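Local coordinates for protein LigF (Sphingobium sp. SYK-6, PDB 4XT0) that cleaves beta-aryl ether bonds of lignin stereospecifically as a glutathione-binding beta-etherase of the glutathione S-transferase superfamily, at residues A22-E26 with K27-F31; T71-C74 with E75-D79; Y187-T191 with G192-A196; A202-N205 with G206-R209. All coordinates share one frame; numbering follows the deposited sequence.

Interaction 1 (A22-E26 with K27-F31)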
# COMPACT_ATOMS: atom_id res chain seq x y z
N ALA A 22 5.52 -14.20 -12.16
CA ALA A 22 6.99 -14.24 -12.14
C ALA A 22 7.50 -15.00 -10.89
O ALA A 22 8.44 -15.78 -10.97
CB ALA A 22 7.56 -12.82 -12.18
N THR A 23 6.87 -14.77 -9.75
CA THR A 23 7.24 -15.46 -8.51
C THR A 23 7.13 -16.98 -8.67
O THR A 23 8.04 -17.71 -8.30
CB THR A 23 6.38 -14.96 -7.34
OG1 THR A 23 6.56 -13.55 -7.19
CG2 THR A 23 6.77 -15.65 -6.00
N LEU A 24 6.03 -17.45 -9.25
CA LEU A 24 5.80 -18.87 -9.46
C LEU A 24 6.88 -19.50 -10.35
O LEU A 24 7.41 -20.57 -10.05
CB LEU A 24 4.40 -19.11 -10.07
CG LEU A 24 3.23 -18.86 -9.10
CD1 LEU A 24 1.94 -18.59 -9.87
CD2 LEU A 24 3.09 -20.04 -8.11
N TYR A 25 7.21 -18.83 -11.45
CA TYR A 25 8.23 -19.35 -12.37
C TYR A 25 9.62 -19.26 -11.76
O TYR A 25 10.45 -20.12 -11.98
CB TYR A 25 8.22 -18.58 -13.69
CG TYR A 25 7.14 -19.00 -14.65
CD1 TYR A 25 7.29 -20.13 -15.45
CD2 TYR A 25 5.96 -18.26 -14.77
CE1 TYR A 25 6.29 -20.51 -16.33
CE2 TYR A 25 4.96 -18.64 -15.64
CZ TYR A 25 5.13 -19.77 -16.42
OH TYR A 25 4.15 -20.14 -17.30
N GLU A 26 9.89 -18.21 -10.99
CA GLU A 26 11.22 -18.08 -10.39
C GLU A 26 11.45 -19.17 -9.35
O GLU A 26 12.58 -19.62 -9.15
CB GLU A 26 11.41 -16.70 -9.75
CG GLU A 26 11.54 -15.56 -10.76
CD GLU A 26 12.94 -15.42 -11.36
OE1 GLU A 26 13.82 -16.27 -11.10
OE2 GLU A 26 13.15 -14.45 -12.12
N LYS A 27 10.37 -19.60 -8.71
CA LYS A 27 10.49 -20.61 -7.65
C LYS A 27 10.32 -22.03 -8.18
O LYS A 27 10.42 -23.02 -7.44
CB LYS A 27 9.49 -20.30 -6.53
CG LYS A 27 9.82 -18.97 -5.85
CD LYS A 27 8.91 -18.70 -4.63
CE LYS A 27 9.23 -19.64 -3.48
NZ LYS A 27 10.68 -19.61 -3.08
N GLY A 28 10.11 -22.13 -9.49
CA GLY A 28 10.00 -23.42 -10.15
C GLY A 28 8.76 -24.18 -9.71
O GLY A 28 8.70 -25.40 -9.82
N LEU A 29 7.77 -23.46 -9.22
CA LEU A 29 6.55 -24.08 -8.71
C LEU A 29 5.62 -24.52 -9.84
O LEU A 29 5.37 -23.76 -10.78
CB LEU A 29 5.81 -23.12 -7.78
CG LEU A 29 6.49 -22.91 -6.42
CD1 LEU A 29 5.88 -21.75 -5.67
CD2 LEU A 29 6.39 -24.18 -5.59
N GLU A 30 5.11 -25.74 -9.74
CA GLU A 30 4.11 -26.23 -10.68
C GLU A 30 2.72 -25.66 -10.33
O GLU A 30 2.31 -25.64 -9.17
CB GLU A 30 4.08 -27.76 -10.68
CG GLU A 30 3.49 -28.35 -11.94
CD GLU A 30 3.49 -29.87 -11.92
OE1 GLU A 30 4.17 -30.45 -11.03
OE2 GLU A 30 2.82 -30.49 -12.77
N PHE A 31 2.02 -25.17 -11.35
CA PHE A 31 0.73 -24.53 -11.15
C PHE A 31 -0.03 -24.51 -12.46
O PHE A 31 0.57 -24.55 -13.53
CB PHE A 31 0.89 -23.10 -10.62
CG PHE A 31 1.46 -22.12 -11.64
CD1 PHE A 31 2.82 -22.10 -11.93
CD2 PHE A 31 0.62 -21.21 -12.28
CE1 PHE A 31 3.34 -21.19 -12.86
CE2 PHE A 31 1.13 -20.30 -13.20
CZ PHE A 31 2.49 -20.29 -13.49
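Leu24 lies over one face of the Phe31 ring, its CD1 3.8 Å from the ring centroid and 10° off the normal, a CH-pi contact almost above the centre. CB of the same leucine rests 3.6 Å from CE1 of Phe31, so the face carries both the root and one branch of the side chain. The other branch, CD2, turns to Leu29 and meets its CD1 at 4.1 Å. Tyr25 takes the rim of the phenylalanine: the two planes stand at 85°, and CZ of Phe31 comes 3.7 Å from CE2 of Tyr25, an edge-to-face pair in which the tyrosine offers its face. Phe31 reaches both because its CG sits between the backbone N and the carbonyl carbon (chi1 71°), which folds the ring back against the helix end. The tyrosine hydroxyl goes on to Gln33.

The backbone brings these rings together. Gly28, with positive phi, ends the helix; its N gives a weak bond to Tyr25 O, while Leu29 N reaches back to Leu24 O at 3.0 Å. One residue before Gly28, Lys27 N still makes the helical bond to Thr23 O. The lysine chain runs alongside Thr23, CD against CG2, and its NZ leaves for a salt bridge with Glu78. Leu6 and Leu8 of strand 6-10 pack on both Leu24 and Phe31.

This is a Schellman motif closing helix 15-26, where the chain turns into strand 32-35 of the beta-alpha-beta unit that begins the thioredoxin-like domain of a glutathione S-transferase.

Interaction 2 (T71-C74 with E75-D79)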
# COMPACT_ATOMS: atom_id res chain seq x y z
N THR A 71 0.75 -8.33 -4.34
CA THR A 71 1.90 -8.31 -3.44
C THR A 71 1.79 -9.38 -2.34
O THR A 71 2.78 -10.00 -1.97
CB THR A 71 2.06 -6.93 -2.78
OG1 THR A 71 2.25 -5.94 -3.80
CG2 THR A 71 3.26 -6.91 -1.78
N VAL A 72 0.58 -9.59 -1.83
CA VAL A 72 0.33 -10.55 -0.77
C VAL A 72 0.55 -12.00 -1.26
O VAL A 72 1.09 -12.85 -0.54
CB VAL A 72 -1.11 -10.37 -0.21
CG1 VAL A 72 -1.52 -11.50 0.76
CG2 VAL A 72 -1.24 -8.98 0.48
N ILE A 73 0.12 -12.27 -2.48
CA ILE A 73 0.29 -13.59 -3.05
C ILE A 73 1.79 -13.94 -3.14
O ILE A 73 2.17 -15.06 -2.84
CB ILE A 73 -0.34 -13.68 -4.48
CG1 ILE A 73 -1.86 -13.44 -4.43
CG2 ILE A 73 -0.04 -15.05 -5.08
CD1 ILE A 73 -2.48 -13.15 -5.84
N CYS A 74 2.62 -12.99 -3.55
CA CYS A 74 4.06 -13.26 -3.67
C CYS A 74 4.64 -13.58 -2.29
O CYS A 74 5.38 -14.54 -2.15
CB CYS A 74 4.81 -12.08 -4.30
SG CYS A 74 4.23 -11.63 -5.96
N GLU A 75 4.28 -12.77 -1.28
CA GLU A 75 4.76 -13.02 0.08
C GLU A 75 4.23 -14.36 0.60
O GLU A 75 4.96 -15.10 1.26
CB GLU A 75 4.36 -11.89 1.04
CG GLU A 75 5.09 -10.54 0.76
CD GLU A 75 5.93 -10.07 1.94
OE1 GLU A 75 6.52 -10.92 2.63
OE2 GLU A 75 6.00 -8.84 2.16
N TYR A 76 2.98 -14.68 0.27
CA TYR A 76 2.40 -15.97 0.61
C TYR A 76 3.21 -17.13 0.02
O TYR A 76 3.45 -18.13 0.69
CB TYR A 76 0.94 -16.06 0.11
CG TYR A 76 0.29 -17.42 0.33
CD1 TYR A 76 -0.23 -17.77 1.57
CD2 TYR A 76 0.17 -18.34 -0.72
CE1 TYR A 76 -0.85 -19.01 1.78
CE2 TYR A 76 -0.44 -19.59 -0.52
CZ TYR A 76 -0.96 -19.91 0.73
OH TYR A 76 -1.56 -21.14 0.95
N LEU A 77 3.65 -16.99 -1.23
CA LEU A 77 4.39 -18.08 -1.88
C LEU A 77 5.76 -18.27 -1.22
O LEU A 77 6.28 -19.39 -1.11
CB LEU A 77 4.54 -17.79 -3.38
CG LEU A 77 3.21 -17.93 -4.15
CD1 LEU A 77 3.33 -17.39 -5.56
CD2 LEU A 77 2.74 -19.40 -4.19
N GLU A 78 6.36 -17.17 -0.77
CA GLU A 78 7.62 -17.26 -0.04
C GLU A 78 7.41 -17.81 1.38
O GLU A 78 8.27 -18.53 1.92
CB GLU A 78 8.32 -15.89 -0.02
CG GLU A 78 9.22 -15.65 -1.26
CD GLU A 78 10.44 -16.58 -1.32
OE1 GLU A 78 10.93 -16.98 -0.24
OE2 GLU A 78 10.91 -16.91 -2.44
N ASP A 79 6.26 -17.49 1.99
CA ASP A 79 5.94 -18.01 3.33
C ASP A 79 5.75 -19.53 3.29
O ASP A 79 6.15 -20.26 4.21
CB ASP A 79 4.66 -17.36 3.89
CG ASP A 79 4.89 -15.95 4.47
OD1 ASP A 79 6.05 -15.57 4.74
OD2 ASP A 79 3.88 -15.22 4.66
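Successive turns of one alpha-helix, 70-80, meet here in the thioredoxin-like N-terminal domain, where the helix packs between the sheet and the second subunit. Four i to i+4 backbone bonds tie the turns together. The shortest joins Tyr76 N to Val72 O at 2.8 Å, and the one from Glu75 N to Thr71 O is longer, 3.2 Å, yet nearly straight at 167°. Leu77 N and Glu78 N repeat the pattern on Ile73 O and Cys74 O.

The side chains divide among several neighbours. Ile73 and Leu77 run side by side in the same direction, and both rest on Leu60 of strand 59-62. In Tyr76 the CG points opposite the backbone N (chi1 176°), which carries the hydroxyl to His62, while its CB lies 3.3 Å from Val72 O, one turn back. Glu75 bends at chi2, sending its carboxylate to Arg89 and Arg100, two positive charges that would be expected to stabilise it as an anion. At the buried start of the segment, Thr71 OG1 bonds to Asp107. Asp79 reaches the second subunit through a salt bridge to Arg100 of that chain.

On the apolar side, the methyl branch of Ile73, CG2, comes 4.1 Å from CD1 of Leu77.

Interaction 3 (Y187-T191 with G192-A196)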
# COMPACT_ATOMS: atom_id res chain seq x y z
N TYR A 187 20.26 -4.36 -8.51
CA TYR A 187 18.88 -4.66 -8.11
C TYR A 187 18.45 -3.68 -7.03
O TYR A 187 19.29 -3.02 -6.42
CB TYR A 187 18.76 -6.11 -7.62
CG TYR A 187 19.02 -7.15 -8.71
CD1 TYR A 187 18.06 -7.42 -9.68
CD2 TYR A 187 20.21 -7.86 -8.76
CE1 TYR A 187 18.27 -8.36 -10.66
CE2 TYR A 187 20.43 -8.82 -9.75
CZ TYR A 187 19.46 -9.06 -10.70
OH TYR A 187 19.65 -10.00 -11.70
N LEU A 188 17.15 -3.61 -6.75
CA LEU A 188 16.66 -2.54 -5.88
C LEU A 188 17.20 -2.66 -4.44
O LEU A 188 17.53 -1.64 -3.82
CB LEU A 188 15.14 -2.48 -5.90
CG LEU A 188 14.62 -1.98 -7.26
CD1 LEU A 188 13.11 -2.17 -7.39
CD2 LEU A 188 15.01 -0.52 -7.50
N VAL A 189 17.31 -3.88 -3.92
CA VAL A 189 17.95 -4.12 -2.60
C VAL A 189 19.30 -4.80 -2.85
O VAL A 189 19.38 -5.73 -3.65
CB VAL A 189 17.06 -5.01 -1.68
CG1 VAL A 189 17.66 -5.12 -0.26
CG2 VAL A 189 15.62 -4.46 -1.65
N ASP A 190 20.35 -4.35 -2.17
CA ASP A 190 21.70 -4.72 -2.59
C ASP A 190 22.08 -6.16 -2.24
O ASP A 190 23.16 -6.62 -2.57
CB ASP A 190 22.76 -3.74 -2.02
CG ASP A 190 22.77 -3.65 -0.49
OD1 ASP A 190 22.24 -4.55 0.21
OD2 ASP A 190 23.38 -2.68 0.03
N THR A 191 21.18 -6.88 -1.57
CA THR A 191 21.35 -8.32 -1.35
C THR A 191 20.98 -9.12 -2.61
O THR A 191 21.16 -10.34 -2.66
CB THR A 191 20.49 -8.84 -0.18
OG1 THR A 191 19.19 -8.23 -0.24
CG2 THR A 191 21.15 -8.50 1.15
N GLY A 192 20.46 -8.43 -3.62
CA GLY A 192 20.18 -9.06 -4.90
C GLY A 192 18.70 -9.16 -5.23
O GLY A 192 17.85 -8.62 -4.54
N TYR A 193 18.42 -9.87 -6.32
CA TYR A 193 17.08 -9.98 -6.88
C TYR A 193 16.05 -10.42 -5.87
O TYR A 193 16.25 -11.41 -5.16
CB TYR A 193 17.13 -10.97 -8.03
CG TYR A 193 15.87 -11.17 -8.83
CD1 TYR A 193 15.42 -10.20 -9.72
CD2 TYR A 193 15.16 -12.37 -8.76
CE1 TYR A 193 14.29 -10.40 -10.50
CE2 TYR A 193 14.03 -12.60 -9.54
CZ TYR A 193 13.60 -11.61 -10.41
OH TYR A 193 12.51 -11.81 -11.21
N SER A 194 14.93 -9.70 -5.79
CA SER A 194 13.92 -9.97 -4.77
C SER A 194 12.54 -9.60 -5.30
O SER A 194 12.40 -9.14 -6.44
CB SER A 194 14.23 -9.19 -3.49
OG SER A 194 13.85 -7.81 -3.62
N LEU A 195 11.54 -9.83 -4.46
CA LEU A 195 10.17 -9.37 -4.73
C LEU A 195 10.11 -7.86 -5.04
O LEU A 195 9.24 -7.43 -5.78
CB LEU A 195 9.24 -9.68 -3.54
CG LEU A 195 9.03 -11.15 -3.17
CD1 LEU A 195 8.00 -11.26 -2.05
CD2 LEU A 195 8.63 -11.99 -4.39
N ALA A 196 11.04 -7.07 -4.49
CA ALA A 196 11.11 -5.64 -4.85
C ALA A 196 11.29 -5.46 -6.35
O ALA A 196 10.58 -4.64 -6.97
CB ALA A 196 12.26 -4.93 -4.12
O HOH W 1 16.08 -6.36 -4.64
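Tyr187 and Tyr193 make the aromatic part of this local contact. The edge of the Tyr193 ring is turned toward the face of Tyr187, an offset edge-to-face pair with planes at 68° and centroids 5.6 Å apart. CE1 of Tyr187 lies 3.5 Å from CD1 of Tyr193. Over the same ring sits CB of Tyr193, a CH-pi contact 3.9 Å from the Tyr187 centroid, and the backbone N of Tyr193 also lies above the face, toward the rim. A chi1 of -176° at Tyr193 turns its ring so that the edge faces Tyr187, and the ring also makes a cation-pi contact with Arg236. A leucine in place of Tyr187 would probably leave Tyr193 CB without its ring face and the edge of the second ring without a flat partner.

Among the polar contacts, Gly192 N bonds to Val189 O at 2.9 Å and closes the type I beta turn Val189-Gly192. Ser194 is the N-cap of helix 195-204 in the all-helical C-terminal domain; its OG accepts from Ala196 N at 3.0 Å. A water bridges the two segments: it accepts from Val189 N and lies 2.8 Å from Ser194 OG and within hydrogen-bonding distance of Gly192 O. The carboxylate of Asp190 forms a salt bridge with Lys95.

Apolar packing centres on Ala196, whose CB touches Leu188 CB and Val189 CG2, each at 4.2 Å. The alanine and Leu188 both rest on Trp102 of helix 93-121.

Interaction 4 (A202-N205 with G206-R209)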
# COMPACT_ATOMS: atom_id res chain seq x y z
N ALA A 202 6.99 -5.43 -12.76
CA ALA A 202 5.60 -5.63 -13.20
C ALA A 202 5.00 -4.34 -13.78
O ALA A 202 4.26 -4.38 -14.77
CB ALA A 202 4.73 -6.15 -12.04
N ILE A 203 5.32 -3.21 -13.15
CA ILE A 203 4.87 -1.89 -13.62
C ILE A 203 5.80 -1.29 -14.67
O ILE A 203 5.35 -0.74 -15.67
CB ILE A 203 4.74 -0.86 -12.44
CG1 ILE A 203 3.93 -1.47 -11.28
CG2 ILE A 203 4.13 0.46 -12.93
CD1 ILE A 203 2.58 -2.08 -11.69
N ALA A 204 7.11 -1.41 -14.46
CA ALA A 204 8.05 -0.67 -15.31
C ALA A 204 8.28 -1.30 -16.68
O ALA A 204 8.56 -0.58 -17.64
CB ALA A 204 9.39 -0.49 -14.59
N ASN A 205 8.19 -2.62 -16.78
CA ASN A 205 8.46 -3.27 -18.06
C ASN A 205 7.47 -2.82 -19.13
O ASN A 205 6.26 -2.97 -18.97
CB ASN A 205 8.42 -4.79 -17.92
CG ASN A 205 8.96 -5.50 -19.15
OD1 ASN A 205 10.03 -5.15 -19.66
ND2 ASN A 205 8.23 -6.49 -19.64
N GLY A 206 7.99 -2.27 -20.23
CA GLY A 206 7.15 -1.71 -21.27
C GLY A 206 7.27 -0.20 -21.37
O GLY A 206 7.04 0.37 -22.44
N LEU A 207 7.62 0.46 -20.27
CA LEU A 207 7.79 1.92 -20.27
C LEU A 207 8.90 2.37 -21.22
O LEU A 207 8.85 3.48 -21.77
CB LEU A 207 8.10 2.44 -18.86
CG LEU A 207 7.10 2.24 -17.70
CD1 LEU A 207 7.60 2.97 -16.45
CD2 LEU A 207 5.70 2.67 -18.06
N GLN A 208 9.90 1.51 -21.42
CA GLN A 208 11.05 1.82 -22.28
C GLN A 208 10.79 1.64 -23.77
O GLN A 208 11.70 1.79 -24.59
CB GLN A 208 12.27 0.97 -21.87
CG GLN A 208 12.27 -0.46 -22.42
CD GLN A 208 11.49 -1.45 -21.57
OE1 GLN A 208 10.47 -1.09 -20.96
NE2 GLN A 208 11.96 -2.69 -21.51
N ARG A 209 9.54 1.32 -24.14
CA ARG A 209 9.18 1.14 -25.55
C ARG A 209 9.36 2.43 -26.38
O ARG A 209 8.71 3.44 -26.10
CB ARG A 209 7.73 0.67 -25.67
CG ARG A 209 7.50 -0.38 -26.74
CD ARG A 209 6.05 -0.46 -27.19
NE ARG A 209 5.70 0.61 -28.12
CZ ARG A 209 5.99 0.61 -29.42
NH1 ARG A 209 6.65 -0.42 -29.96
NH2 ARG A 209 5.63 1.63 -30.19
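Gly206 follows Asn205 with positive phi, at which a CB would be pressed against Asn205 O, so the absence of a side chain lets the chain turn here. The glycine N is held by the carbonyl OE1 of Gln208 at 2.8 Å, a bond with an N-H...O angle of 142° and the donor tilted from the amide plane.

Leu207 comes next and carries the backbone closure. Its N donates to Ala204 O at 3.0 Å, the bond of a type II turn, and its side chain then lies back over the same carbonyl, with CG 3.2 Å from Ala204 O. CD1 of Leu207 reaches the alanine methyl, Ala204 CB, at 4.3 Å, and the leucine goes on to pack against Phe214 and Val218.

Gln208 folds back toward the helix end: with chi1 at 81° its chain doubles back over its own backbone, and it bends again at chi2. The amide thereby crosses that of Asn205 obliquely, the planes 55° apart, with NE2 of Gln208 3.6 Å from OD1 of Asn205. That oxygen is bonded to Asn234. Putting an alanine at Gln208 would probably leave Gly206 N without the side-chain acceptor it has in the turn. Arg209 N bonds to Gly206 O, closing a type I turn that overlaps the first at Gly206 and Leu207.

Two overlapping beta turns, type II then type I, thus lead the chain out of helix 195-204 of the all-helical C-terminal domain of a glutathione S-transferase.

Interactions 1 and 2 pack together in the thioredoxin-like domain: Lys27 NZ meets Glu78 OE2 at 2.8 Å in a salt bridge, and Leu24 CD2 lies 3.7 Å from Leu77 CD1. Interaction 3 touches both across the domain boundary. Leu195 CD2 packs 3.8 Å from Cys74 CB, and Tyr193 OH is 2.9 Å from Glu26 OE2, a weak hydrogen bond. Interactions 3 and 4 involve opposite ends of helix 195-204, with centres about 18 Å apart. Bound glutathione lies about 5 Å from the Thr71 side chain in interaction 2, about 7 Å from that of Ile203 and about 12 Å from that of Thr23; Ser70, just before Thr71, lines its pocket.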